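Local coordinates for protein SAS-6 (Leishmania major, PDB 4CKM) that probably builds the ring-shaped centre of the centriolar cartwheel in basal bodies, to which this N-terminal head domain contributes by pairing with its copies, at residues A[119-122]-A[123-127]. Residues are numbered along the deposited sequence; the frame is centred on the assembly and turned at random.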
loop_
_atom_site.group_PDB
_atom_site.type_symbol
_atom_site.label_atom_id
_atom_site.label_comp_id
_atom_site.label_asym_id
_atom_site.label_seq_id
_atom_site.Cartn_x
_atom_site.Cartn_y
_atom_site.Cartn_z
ATOM N N PRO A 119 -4.332 -13.796 -12.543
ATOM C CA PRO A 119 -3.766 -14.965 -11.882
ATOM C C PRO A 119 -2.365 -15.299 -12.351
ATOM O O PRO A 119 -1.577 -15.789 -11.567
ATOM C CB PRO A 119 -4.745 -16.091 -12.236
ATOM C CG PRO A 119 -5.422 -15.630 -13.480
ATOM C CD PRO A 119 -5.511 -14.139 -13.358
ATOM N N ARG A 120 -2.039 -15.015 -13.597
ATOM C CA ARG A 120 -0.665 -15.220 -14.066
ATOM C C ARG A 120 0.357 -14.343 -13.325
ATOM O O ARG A 120 1.446 -14.797 -12.959
ATOM C CB ARG A 120 -0.568 -14.958 -15.564
ATOM C CG ARG A 120 -0.867 -16.172 -16.432
ATOM C CD ARG A 120 -2.272 -16.196 -17.008
ATOM N NE ARG A 120 -2.645 -17.546 -17.448
ATOM C CZ ARG A 120 -3.893 -18.021 -17.494
ATOM N NH1 ARG A 120 -4.933 -17.264 -17.143
ATOM N NH2 ARG A 120 -4.105 -19.272 -17.886
ATOM N N TYR A 121 -0.008 -13.088 -13.127
ATOM C CA TYR A 121 0.823 -12.131 -12.426
ATOM C C TYR A 121 1.020 -12.593 -10.994
ATOM O O TYR A 121 2.122 -12.594 -10.458
ATOM C CB TYR A 121 0.169 -10.736 -12.515
ATOM C CG TYR A 121 0.377 -9.784 -11.343
ATOM C CD1 TYR A 121 1.652 -9.318 -11.011
ATOM C CD2 TYR A 121 -0.722 -9.298 -10.594
ATOM C CE1 TYR A 121 1.836 -8.423 -9.957
ATOM C CE2 TYR A 121 -0.544 -8.417 -9.536
ATOM C CZ TYR A 121 0.736 -7.978 -9.230
ATOM O OH TYR A 121 0.950 -7.101 -8.208
ATOM N N LEU A 122 -0.058 -13.031 -10.383
ATOM C CA LEU A 122 -0.012 -13.434 -9.009
ATOM C C LEU A 122 0.898 -14.643 -8.880
ATOM O O LEU A 122 1.752 -14.708 -7.993
ATOM C CB LEU A 122 -1.414 -13.784 -8.546
ATOM C CG LEU A 122 -1.611 -13.969 -7.055
ATOM C CD1 LEU A 122 -1.298 -12.675 -6.311
ATOM C CD2 LEU A 122 -3.039 -14.410 -6.823
ATOM N N VAL A 123 0.712 -15.594 -9.783
ATOM C CA VAL A 123 1.512 -16.810 -9.790
ATOM C C VAL A 123 3.023 -16.532 -9.990
ATOM O O VAL A 123 3.859 -17.153 -9.346
ATOM C CB VAL A 123 0.953 -17.805 -10.832
ATOM C CG1 VAL A 123 1.936 -18.913 -11.173
ATOM C CG2 VAL A 123 -0.341 -18.409 -10.300
ATOM N N GLY A 124 3.361 -15.602 -10.869
ATOM C CA GLY A 124 4.748 -15.241 -11.079
ATOM C C GLY A 124 5.401 -14.811 -9.775
ATOM O O GLY A 124 6.479 -15.284 -9.437
ATOM N N MET A 125 4.720 -13.938 -9.034
ATOM C CA MET A 125 5.192 -13.499 -7.747
ATOM C C MET A 125 5.296 -14.637 -6.758
ATOM O O MET A 125 6.297 -14.762 -6.052
ATOM C CB MET A 125 4.264 -12.440 -7.160
ATOM C CG MET A 125 4.234 -11.144 -7.936
ATOM S SD MET A 125 3.569 -9.751 -6.982
ATOM C CE MET A 125 1.909 -10.334 -6.704
ATOM N N LEU A 126 4.259 -15.453 -6.665
ATOM C CA LEU A 126 4.250 -16.466 -5.629
ATOM C C LEU A 126 5.304 -17.515 -5.925
ATOM O O LEU A 126 5.996 -17.961 -5.014
ATOM C CB LEU A 126 2.878 -17.104 -5.475
ATOM C CG LEU A 126 1.788 -16.176 -4.953
ATOM C CD1 LEU A 126 0.408 -16.778 -5.129
ATOM C CD2 LEU A 126 2.007 -15.866 -3.492
ATOM N N ARG A 127 5.450 -17.871 -7.198
ATOM C CA ARG A 127 6.425 -18.882 -7.607
ATOM C C ARG A 127 7.850 -18.399 -7.338
ATOM O O ARG A 127 8.686 -19.178 -6.916
ATOM C CB ARG A 127 6.220 -19.287 -9.080
ATOM C CG ARG A 127 7.393 -20.004 -9.731
ATOM C CD ARG A 127 6.990 -21.134 -10.675
ATOM N NE ARG A 127 5.979 -20.753 -11.667
ATOM C CZ ARG A 127 4.832 -21.399 -11.887
ATOM N NH1 ARG A 127 4.500 -22.493 -11.196
ATOM N NH2 ARG A 127 4.007 -20.951 -12.823
#
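Met-125 sits one helical turn after Tyr-121 and reaches back to its ring, a Met-aromatic contact made within a single helix. Met-125 CB lies 3.5 Å from Leu-122 O, and Met-125 CG 3.6 Å from Tyr-121 O, both apolar carbons against backbone carbonyls. Met-125 SD then comes to 3.7 Å from Tyr-121 CE1; seen from the centroid of the ring, 4.5 Å away, this sulfur is 47° off the ring normal, an oblique approach. The chain bends at its last torsion (chi3 -63°), which brings the methyl Met-125 CE to 3.6 Å from Tyr-121 CZ and close to OH, while Leu-122 CD1 also packs on this methyl, 4.0 Å from Met-125 CE. Helix 117-130, which carries all three residues, packs against the beta-sheet of the SAS-6 N-terminal head domain, related to that of XRCC4: Leu-122 meets Val-81 of strand 76-85, and Leu-126, lying beside Leu-122 and pointing the same way, meets Val-63 of strand 57-70 and Leu-41 of strand 39-50. Regular i to i+4 backbone bonds hold the spacing, among them Leu-126 N to Leu-122 O at 2.9 Å. Beyond the helix, the Tyr-121 ring stacks with Phe-163 of the second subunit and packs on Lys-164 of that subunit.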